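PDB 2J5A: 30S ribosomal protein S6 from Aquifex aeolicus, which probably binds 16S ribosomal RNA together with protein bS18, as a structural component of the small ribosomal subunit. Local coordinates for residues A[26-31]-A[89-94]; A[33-38]-A[79-84]; A[68-73]-A[103-108]. All blocks are in the same frame, centred on the assembly; numbering follows the deposited sequence.

Contact 1 of 3, residues A[26-31]-A[89-94]; sequences KKKFEQ and DEDVIR. With NA (sodium ion), chain B.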
loop_
_atom_site.group_PDB
_atom_site.type_symbol
_atom_site.label_atom_id
_atom_site.label_comp_id
_atom_site.label_asym_id
_atom_site.label_seq_id
_atom_site.Cartn_x
_atom_site.Cartn_y
_atom_site.Cartn_z
ATOM N N LYS A 26 9.790 7.505 2.707
ATOM C CA LYS A 26 10.347 6.591 1.710
ATOM C C LYS A 26 10.728 5.246 2.331
ATOM O O LYS A 26 10.512 4.213 1.730
ATOM C CB LYS A 26 11.549 7.220 1.002
ATOM C CG LYS A 26 11.203 8.324 -0.002
ATOM C CD LYS A 26 10.610 7.724 -1.269
ATOM C CE LYS A 26 10.973 8.535 -2.507
ATOM N NZ LYS A 26 10.189 8.069 -3.693
ATOM N N LYS A 27 11.278 5.272 3.537
ATOM C CA LYS A 27 11.611 4.057 4.290
ATOM C C LYS A 27 10.357 3.218 4.587
ATOM O O LYS A 27 10.346 2.012 4.361
ATOM C CB LYS A 27 12.329 4.444 5.593
ATOM C CG LYS A 27 12.807 3.272 6.468
ATOM C CD LYS A 27 14.089 2.641 5.967
ATOM C CE LYS A 27 14.323 1.241 6.595
ATOM N NZ LYS A 27 15.790 0.842 6.595
ATOM N N LYS A 28 9.314 3.868 5.098
ATOM C CA LYS A 28 7.998 3.248 5.258
ATOM C C LYS A 28 7.519 2.508 3.996
ATOM O O LYS A 28 7.111 1.362 4.067
ATOM C CB LYS A 28 6.962 4.292 5.642
ATOM C CG LYS A 28 5.617 3.699 6.032
ATOM C CD LYS A 28 5.318 3.826 7.509
ATOM C CE LYS A 28 5.949 2.720 8.335
ATOM N NZ LYS A 28 5.564 2.913 9.784
ATOM N N PHE A 29 7.587 3.164 2.853
ATOM C CA PHE A 29 7.237 2.530 1.588
ATOM C C PHE A 29 8.055 1.268 1.300
ATOM O O PHE A 29 7.490 0.238 0.916
ATOM C CB PHE A 29 7.408 3.525 0.448
ATOM C CG PHE A 29 6.809 3.086 -0.856
ATOM C CD1 PHE A 29 5.710 2.218 -0.905
ATOM C CD2 PHE A 29 7.292 3.597 -2.036
ATOM C CE1 PHE A 29 5.151 1.856 -2.097
ATOM C CE2 PHE A 29 6.710 3.251 -3.238
ATOM C CZ PHE A 29 5.646 2.377 -3.266
ATOM N N GLU A 30 9.378 1.351 1.473
ATOM C CA GLU A 30 10.251 0.187 1.291
ATOM C C GLU A 30 9.880 -0.924 2.269
ATOM O O GLU A 30 9.905 -2.091 1.923
ATOM C CB GLU A 30 11.743 0.545 1.461
ATOM C CG GLU A 30 12.334 1.491 0.391
ATOM C CD GLU A 30 12.036 1.087 -1.047
ATOM O OE1 GLU A 30 12.183 -0.122 -1.374
ATOM O OE2 GLU A 30 11.655 1.973 -1.863
ATOM N N GLN A 31 9.543 -0.548 3.489
ATOM C CA GLN A 31 9.122 -1.503 4.502
ATOM C C GLN A 31 7.812 -2.214 4.175
ATOM O O GLN A 31 7.664 -3.390 4.486
ATOM C CB GLN A 31 9.017 -0.821 5.867
ATOM C CG GLN A 31 10.397 -0.645 6.514
ATOM C CD GLN A 31 10.396 0.220 7.766
ATOM O OE1 GLN A 31 9.333 0.591 8.307
ATOM N NE2 GLN A 31 11.607 0.551 8.239
ATOM N N ASP A 89 0.043 -0.138 12.312
ATOM C CA ASP A 89 1.099 0.859 12.122
ATOM C C ASP A 89 0.525 2.222 12.389
ATOM O O ASP A 89 -0.366 2.685 11.664
ATOM C CB ASP A 89 1.670 0.831 10.706
ATOM C CG ASP A 89 2.972 1.609 10.585
ATOM O OD1 ASP A 89 3.124 2.675 11.199
ATOM O OD2 ASP A 89 3.871 1.152 9.877
ATOM N N GLU A 90 1.032 2.875 13.426
ATOM C CA GLU A 90 0.495 4.170 13.857
ATOM C C GLU A 90 0.808 5.307 12.887
ATOM O O GLU A 90 0.106 6.327 12.858
ATOM C CB GLU A 90 1.010 4.521 15.264
ATOM C CG GLU A 90 0.053 4.081 16.379
ATOM C CD GLU A 90 0.637 4.290 17.762
ATOM O OE1 GLU A 90 1.118 5.420 18.035
ATOM O OE2 GLU A 90 0.626 3.323 18.561
ATOM N N ASP A 91 1.873 5.121 12.117
ATOM C CA ASP A 91 2.292 6.083 11.113
ATOM C C ASP A 91 1.404 6.071 9.858
ATOM O O ASP A 91 1.393 7.036 9.120
ATOM C CB ASP A 91 3.730 5.806 10.690
ATOM C CG ASP A 91 4.728 5.895 11.842
ATOM O OD1 ASP A 91 4.512 6.691 12.802
ATOM O OD2 ASP A 91 5.762 5.175 11.746
ATOM N N VAL A 92 0.676 4.980 9.615
ATOM C CA VAL A 92 -0.157 4.836 8.428
ATOM C C VAL A 92 -1.582 5.141 8.791
ATOM O O VAL A 92 -2.195 4.414 9.558
ATOM C CB VAL A 92 -0.031 3.421 7.847
ATOM C CG1 VAL A 92 -1.098 3.160 6.746
ATOM C CG2 VAL A 92 1.396 3.195 7.353
ATOM N N ILE A 93 -2.123 6.227 8.268
ATOM C CA ILE A 93 -3.378 6.742 8.794
ATOM C C ILE A 93 -4.522 6.402 7.873
ATOM O O ILE A 93 -5.669 6.717 8.149
ATOM C CB ILE A 93 -3.297 8.288 9.114
ATOM C CG1 ILE A 93 -2.980 9.132 7.859
ATOM C CG2 ILE A 93 -2.254 8.538 10.217
ATOM C CD1 ILE A 93 -2.996 10.660 8.106
ATOM N N ARG A 94 -4.198 5.758 6.765
ATOM C CA ARG A 94 -5.187 5.326 5.815
ATOM C C ARG A 94 -4.611 4.208 4.933
ATOM O O ARG A 94 -3.455 4.261 4.517
ATOM C CB ARG A 94 -5.654 6.512 4.978
ATOM C CG ARG A 94 -6.991 6.255 4.392
ATOM C CD ARG A 94 -7.426 7.340 3.485
ATOM N NE ARG A 94 -8.653 6.940 2.827
ATOM C CZ ARG A 94 -9.136 7.499 1.719
ATOM N NH1 ARG A 94 -8.503 8.500 1.121
ATOM N NH2 ARG A 94 -10.264 7.045 1.206
HETATM NA NA NA B . -2.377 2.504 10.855
HETATM O O HOH W 1 -3.539 3.526 12.316
#

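Contact 2 of 3, residues A[33-38]-A[79-84]; sequences KEFIKQ and PNELDF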
loop_
_atom_site.group_PDB
_atom_site.type_symbol
_atom_site.label_atom_id
_atom_site.label_comp_id
_atom_site.label_asym_id
_atom_site.label_seq_id
_atom_site.Cartn_x
_atom_site.Cartn_y
_atom_site.Cartn_z
ATOM N N LYS A 33 6.704 -2.685 1.038
ATOM C CA LYS A 33 7.086 -3.543 -0.084
ATOM C C LYS A 33 7.799 -4.807 0.369
ATOM O O LYS A 33 7.599 -5.863 -0.196
ATOM C CB LYS A 33 7.961 -2.772 -1.087
ATOM C CG LYS A 33 7.177 -2.228 -2.273
ATOM C CD LYS A 33 7.596 -0.850 -2.673
ATOM C CE LYS A 33 9.042 -0.783 -3.091
ATOM N NZ LYS A 33 9.631 0.527 -2.728
ATOM N N GLU A 34 8.632 -4.696 1.396
ATOM C CA GLU A 34 9.420 -5.841 1.836
ATOM C C GLU A 34 8.511 -6.776 2.622
ATOM O O GLU A 34 8.660 -7.987 2.547
ATOM C CB GLU A 34 10.623 -5.375 2.675
ATOM C CG GLU A 34 11.925 -6.159 2.463
ATOM C CD GLU A 34 12.237 -6.401 0.998
ATOM O OE1 GLU A 34 12.188 -5.420 0.210
ATOM O OE2 GLU A 34 12.502 -7.580 0.643
ATOM N N PHE A 35 7.563 -6.213 3.369
ATOM C CA PHE A 35 6.530 -7.000 4.029
ATOM C C PHE A 35 5.731 -7.812 3.003
ATOM O O PHE A 35 5.543 -9.017 3.149
ATOM C CB PHE A 35 5.608 -6.074 4.813
ATOM C CG PHE A 35 4.450 -6.763 5.460
ATOM C CD1 PHE A 35 4.492 -7.116 6.796
ATOM C CD2 PHE A 35 3.291 -7.049 4.730
ATOM C CE1 PHE A 35 3.405 -7.744 7.389
ATOM C CE2 PHE A 35 2.204 -7.678 5.326
ATOM C CZ PHE A 35 2.257 -8.017 6.646
ATOM N N ILE A 36 5.271 -7.149 1.949
ATOM C CA ILE A 36 4.546 -7.842 0.897
ATOM C C ILE A 36 5.418 -8.951 0.301
ATOM O O ILE A 36 4.941 -10.075 0.118
ATOM C CB ILE A 36 4.080 -6.887 -0.208
ATOM C CG1 ILE A 36 3.085 -5.864 0.357
ATOM C CG2 ILE A 36 3.448 -7.684 -1.361
ATOM C CD1 ILE A 36 2.815 -4.704 -0.555
ATOM N N LYS A 37 6.682 -8.624 0.009
ATOM C CA LYS A 37 7.647 -9.580 -0.574
ATOM C C LYS A 37 7.856 -10.788 0.343
ATOM O O LYS A 37 7.954 -11.922 -0.116
ATOM C CB LYS A 37 9.002 -8.906 -0.871
ATOM C CG LYS A 37 9.061 -8.195 -2.223
ATOM C CD LYS A 37 10.122 -7.070 -2.300
ATOM C CE LYS A 37 11.519 -7.603 -2.647
ATOM N NZ LYS A 37 12.528 -6.514 -2.926
ATOM N N GLN A 38 7.922 -10.527 1.638
ATOM C CA GLN A 38 8.006 -11.576 2.643
ATOM C C GLN A 38 6.879 -12.586 2.434
ATOM O O GLN A 38 7.120 -13.788 2.310
ATOM C CB GLN A 38 7.926 -10.947 4.053
ATOM C CG GLN A 38 8.358 -11.836 5.219
ATOM C CD GLN A 38 8.681 -11.023 6.491
ATOM O OE1 GLN A 38 7.793 -10.389 7.082
ATOM N NE2 GLN A 38 9.944 -11.059 6.923
ATOM N N PRO A 79 -3.780 -9.930 1.512
ATOM C CA PRO A 79 -4.575 -8.703 1.704
ATOM C C PRO A 79 -5.084 -8.500 3.134
ATOM O O PRO A 79 -5.161 -7.370 3.604
ATOM C CB PRO A 79 -5.762 -8.871 0.740
ATOM C CG PRO A 79 -5.438 -10.020 -0.142
ATOM C CD PRO A 79 -4.365 -10.832 0.503
ATOM N N ASN A 80 -5.467 -9.586 3.795
ATOM C CA ASN A 80 -5.857 -9.539 5.203
ATOM C C ASN A 80 -4.675 -9.106 6.073
ATOM O O ASN A 80 -4.789 -8.255 6.938
ATOM C CB ASN A 80 -6.312 -10.921 5.661
ATOM C CG ASN A 80 -7.507 -10.859 6.557
ATOM O OD1 ASN A 80 -8.574 -10.354 6.166
ATOM N ND2 ASN A 80 -7.350 -11.377 7.791
ATOM N N GLU A 81 -3.551 -9.737 5.815
ATOM C CA GLU A 81 -2.322 -9.502 6.535
ATOM C C GLU A 81 -1.886 -8.045 6.439
ATOM O O GLU A 81 -1.546 -7.419 7.436
ATOM C CB GLU A 81 -1.243 -10.381 5.930
ATOM C CG GLU A 81 -0.251 -10.869 6.910
ATOM C CD GLU A 81 -0.827 -11.931 7.822
ATOM O OE1 GLU A 81 -1.533 -12.826 7.323
ATOM O OE2 GLU A 81 -0.552 -11.873 9.029
ATOM N N LEU A 82 -1.912 -7.528 5.208
ATOM C CA LEU A 82 -1.383 -6.225 4.860
ATOM C C LEU A 82 -2.263 -5.186 5.510
ATOM O O LEU A 82 -1.798 -4.204 6.094
ATOM C CB LEU A 82 -1.402 -6.080 3.336
ATOM C CG LEU A 82 -0.748 -4.901 2.663
ATOM C CD1 LEU A 82 0.653 -4.610 3.202
ATOM C CD2 LEU A 82 -0.718 -5.189 1.161
ATOM N N ASP A 83 -3.551 -5.441 5.434
ATOM C CA ASP A 83 -4.529 -4.619 6.076
ATOM C C ASP A 83 -4.329 -4.529 7.599
ATOM O O ASP A 83 -4.437 -3.438 8.189
ATOM C CB ASP A 83 -5.896 -5.189 5.757
ATOM C CG ASP A 83 -6.998 -4.313 6.214
ATOM O OD1 ASP A 83 -7.347 -3.397 5.455
ATOM O OD2 ASP A 83 -7.530 -4.562 7.314
ATOM N N PHE A 84 -4.059 -5.657 8.247
ATOM C CA PHE A 84 -3.814 -5.648 9.692
ATOM C C PHE A 84 -2.542 -4.859 10.009
ATOM O O PHE A 84 -2.526 -4.009 10.880
ATOM C CB PHE A 84 -3.656 -7.067 10.240
ATOM C CG PHE A 84 -3.560 -7.129 11.737
ATOM C CD1 PHE A 84 -4.647 -6.801 12.520
ATOM C CD2 PHE A 84 -2.389 -7.495 12.358
ATOM C CE1 PHE A 84 -4.577 -6.864 13.892
ATOM C CE2 PHE A 84 -2.310 -7.548 13.746
ATOM C CZ PHE A 84 -3.409 -7.238 14.503
#

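Contact 3 of 3, residues A[68-73]-A[103-108]; sequences LVQFKT and SEVKKN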
loop_
_atom_site.group_PDB
_atom_site.type_symbol
_atom_site.label_atom_id
_atom_site.label_comp_id
_atom_site.label_asym_id
_atom_site.label_seq_id
_atom_site.Cartn_x
_atom_site.Cartn_y
_atom_site.Cartn_z
ATOM N N LEU A 68 1.254 3.975 -3.644
ATOM C CA LEU A 68 0.457 2.934 -4.299
ATOM C C LEU A 68 1.389 1.839 -4.765
ATOM O O LEU A 68 2.425 2.133 -5.370
ATOM C CB LEU A 68 -0.293 3.509 -5.521
ATOM C CG LEU A 68 -1.233 2.600 -6.332
ATOM C CD1 LEU A 68 -2.278 3.455 -7.020
ATOM C CD2 LEU A 68 -0.498 1.694 -7.345
ATOM N N VAL A 69 1.009 0.586 -4.493
ATOM C CA VAL A 69 1.772 -0.585 -4.953
ATOM C C VAL A 69 0.808 -1.667 -5.506
ATOM O O VAL A 69 -0.284 -1.897 -4.965
ATOM C CB VAL A 69 2.745 -1.123 -3.838
ATOM C CG1 VAL A 69 2.008 -1.838 -2.745
ATOM C CG2 VAL A 69 3.841 -2.041 -4.436
ATOM N N GLN A 70 1.190 -2.263 -6.627
ATOM C CA GLN A 70 0.482 -3.419 -7.165
ATOM C C GLN A 70 1.380 -4.622 -7.029
ATOM O O GLN A 70 2.626 -4.515 -7.085
ATOM C CB GLN A 70 0.072 -3.243 -8.627
ATOM C CG GLN A 70 -0.743 -1.993 -8.907
ATOM C CD GLN A 70 -1.047 -1.840 -10.378
ATOM O OE1 GLN A 70 -0.263 -2.265 -11.222
ATOM N NE2 GLN A 70 -2.202 -1.247 -10.695
ATOM N N PHE A 71 0.748 -5.756 -6.795
ATOM C CA PHE A 71 1.476 -6.982 -6.560
ATOM C C PHE A 71 0.614 -8.187 -6.917
ATOM O O PHE A 71 -0.611 -8.074 -7.061
ATOM C CB PHE A 71 1.985 -7.046 -5.113
ATOM C CG PHE A 71 0.896 -7.153 -4.067
ATOM C CD1 PHE A 71 0.278 -6.017 -3.569
ATOM C CD2 PHE A 71 0.528 -8.386 -3.550
ATOM C CE1 PHE A 71 -0.718 -6.108 -2.597
ATOM C CE2 PHE A 71 -0.475 -8.499 -2.580
ATOM C CZ PHE A 71 -1.095 -7.344 -2.099
ATOM N N LYS A 72 1.283 -9.323 -7.116
ATOM C CA LYS A 72 0.606 -10.592 -7.373
ATOM C C LYS A 72 1.027 -11.610 -6.321
ATOM O O LYS A 72 2.125 -11.538 -5.785
ATOM C CB LYS A 72 0.853 -11.088 -8.803
ATOM C CG LYS A 72 2.299 -11.413 -9.189
ATOM C CD LYS A 72 2.338 -11.982 -10.633
ATOM C CE LYS A 72 3.735 -12.060 -11.239
ATOM N NZ LYS A 72 3.651 -12.189 -12.743
ATOM N N THR A 73 0.133 -12.528 -5.985
ATOM C CA THR A 73 0.446 -13.544 -4.979
ATOM C C THR A 73 -0.505 -14.730 -5.060
ATOM O O THR A 73 -1.661 -14.579 -5.451
ATOM C CB THR A 73 0.353 -12.985 -3.537
ATOM O OG1 THR A 73 0.881 -13.942 -2.610
ATOM C CG2 THR A 73 -1.086 -12.691 -3.158
ATOM N N SER A 103 -5.108 -7.336 -16.348
ATOM C CA SER A 103 -5.026 -6.323 -17.398
ATOM C C SER A 103 -4.959 -4.913 -16.808
ATOM O O SER A 103 -4.697 -3.941 -17.529
ATOM C CB SER A 103 -6.241 -6.432 -18.329
ATOM O OG SER A 103 -7.422 -6.008 -17.671
ATOM N N GLU A 104 -5.217 -4.806 -15.502
ATOM C CA GLU A 104 -5.138 -3.530 -14.805
ATOM C C GLU A 104 -3.751 -3.265 -14.220
ATOM O O GLU A 104 -3.519 -2.193 -13.667
ATOM C CB GLU A 104 -6.203 -3.480 -13.722
ATOM C CG GLU A 104 -7.591 -3.610 -14.299
ATOM C CD GLU A 104 -8.671 -3.437 -13.273
ATOM O OE1 GLU A 104 -8.864 -4.330 -12.430
ATOM O OE2 GLU A 104 -9.347 -2.404 -13.327
ATOM N N VAL A 105 -2.834 -4.221 -14.349
ATOM C CA VAL A 105 -1.477 -4.035 -13.865
ATOM C C VAL A 105 -0.786 -3.065 -14.799
ATOM O O VAL A 105 -0.869 -3.215 -16.020
ATOM C CB VAL A 105 -0.686 -5.351 -13.804
ATOM C CG1 VAL A 105 0.754 -5.087 -13.357
ATOM C CG2 VAL A 105 -1.391 -6.357 -12.880
ATOM N N LYS A 106 -0.120 -2.066 -14.229
ATOM C CA LYS A 106 0.516 -1.015 -15.018
ATOM C C LYS A 106 2.013 -1.230 -15.052
ATOM O O LYS A 106 2.520 -2.159 -14.439
ATOM C CB LYS A 106 0.184 0.359 -14.438
ATOM C CG LYS A 106 -1.287 0.679 -14.499
ATOM C CD LYS A 106 -1.627 1.940 -13.737
ATOM C CE LYS A 106 -3.098 2.312 -13.913
ATOM N NZ LYS A 106 -3.367 3.740 -13.555
ATOM N N LYS A 107 2.724 -0.392 -15.799
ATOM C CA LYS A 107 4.181 -0.418 -15.718
ATOM C C LYS A 107 4.861 0.903 -16.092
ATOM O O LYS A 107 4.236 1.798 -16.652
ATOM C CB LYS A 107 4.761 -1.618 -16.500
ATOM C CG LYS A 107 5.388 -1.324 -17.867
ATOM C CD LYS A 107 6.439 -2.394 -18.234
ATOM C CE LYS A 107 7.653 -2.378 -17.283
ATOM N NZ LYS A 107 8.898 -2.879 -17.948
ATOM N N ASN A 108 6.140 0.975 -15.718
ATOM C CA ASN A 108 7.091 2.073 -15.983
ATOM C C ASN A 108 7.901 2.332 -14.709
ATOM O O ASN A 108 7.741 1.616 -13.708
ATOM C CB ASN A 108 6.448 3.374 -16.505
ATOM C CG ASN A 108 5.714 4.157 -15.424
ATOM O OD1 ASN A 108 6.326 4.633 -14.459
ATOM N ND2 ASN A 108 4.393 4.266 -15.564
#

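Contact 1 of 3, residues A[26-31]-A[89-94]
A single lysine, K28, sends its ammonium group between two aspartates, D89 and D91, of a turn whose backbone also holds a sodium ion. K28 and D89 meet from opposite directions. The modelled 2.4 Å from K28 NZ to D89 OD2 is doubtful as a length, and the ion pair rests rather on the nearness of NZ to both carboxylate oxygens. The hydrogen bond from K28 NZ to D89 OD1, at 2.8 Å, is weak. D91 adds a second salt bridge, its OD2 taking K28 NZ at 3.0 Å on the anti lone pair, which points away from its other oxygen. Two carboxylates around one ammonium group are likely to keep the lysine charged. The K28 chain leaves the helix with CG anti to the backbone N (chi1 -171°) and bends at chi2 and chi3, a path that brings its CD to 4.0 Å from V92 CG2; the same side chain also rests on V16 of strand 8-16.

The turn is braced from within. D89 OD1 accepts from D91 N at 2.9 Å, an Asx turn, so this carboxylate is held by the backbone of its own turn as well as by the helix. V92 N bonds to D89 O and closes a type I beta turn. That D89 O also binds the sodium, at 2.2 Å, and V92 O joins it at 2.3 Å; a water and the carbonyls of L86 and K87 complete the set. The ion probably polarises these carbonyls. What results is a main-chain cation site at the C-terminal end of helix 78-88, in the turn leading into edge strand 92-100, and tied by a salt-bridge network to the other helix of a ferredoxin-like fold.

Contact 2 of 3, residues A[33-38]-A[79-84]
The two helices of the ferredoxin-like fold lie side by side on one face of the antiparallel sheet, and F35, I36, E81 and L82 make the contact between them. The local axes of 33-38 and 79-84 run roughly antiparallel, at 149°, and are 10.7 Å apart at closest, with side chains filling the space between. F35 does most of this. With CG anti to the backbone N (chi1 176°), its ring is carried straight across to the second helix, where CE2 lies 3.9 Å from L82 CA and CD2 lies 3.9 Å from L82 CD1. The far end of the ring continues to E81: F35 CZ is 3.8 Å from E81 CG. It is thus the aliphatic part of the glutamate that packs here, the two side chains crossing at about a right angle.

Closer to the sheet the partner is I36. Its CG1 lies 3.9 Å from L82 CD2 and equally near L82 CD1, while I36 CD1 also reaches the CD2 methyl, so that both branches of the leucine are engaged. No hydrogen bond joins the segments; the association is apolar. Beneath the pair, I36 rests on V69 and F71 of strand 63-73 and on I43 of strand 41-53, whereas L82 shares F71 and extends the core toward T12 of strand 8-16 and N97 of strand 92-100.

Contact 3 of 3, residues A[68-73]-A[103-108]
Q70 reaches out from the strand to the C-terminal tail and meets the main chain of E104, V105 and K106 with its amide, the one closely fitted part of this contact. OE1 accepts a hydrogen bond from K106 N at 3.0 Å. The bond is nearly straight, with an angle of 167° at the hydrogen, and K106 N lies in the carbonyl plane, on a lone pair of OE1. The other end of the amide is gripped less firmly across the contact: Q70 NE2 gives only a weak bond to E104 O, at 3.4 Å, and its stronger partner is E11 OE1 on strand 8-16. Between these bonds V105 sits against the oxygen, its CA 3.4 Å and its CG1 3.7 Å from Q70 OE1. The glutamine chain, extended beyond CG (chi2 177°), has the length needed to span the separation. A leucine here would probably leave K106 N without its acceptor and E11 without its amide donor, and so weaken the tail's hold on the strand.

Around this buried amide the contact is loose. The carboxylate end of E104 turns away from the strand, with OE1 bonded to K101 N, and the K106 side chain adds little beyond its CB, 4.2 Å from Q70 OE1. K107 is exposed too and its end leads away. The arrangement is a two-point pairing of a glutamine amide with the main chain, firm at K106 N and weak at E104 O, which ties an irregular C-terminal tail to the sheet face opposite the helices in a ferredoxin-like fold.

Contacts 1 and 2, centred about 12 Å apart, use adjoining segments of helix 22-38, K28 lying about two turns before F35; contact 2 meets the first half of helix 78-88, contact 1 the turn after it. One helix can thus serve two partners, by charge at one place and apolar packing further along. The sodium belongs to contact 1; the L82 side chain is about 11 Å from it. In strand 63-73, V69 and F71 face the helices, I36 CG2 lying 3.7 Å from F71 CD2, whereas Q70 points away from them, so the sheet carries helices on one side and the tail on the other. Contact 3 is centred about 15 Å from contact 2 and 19 Å from contact 1.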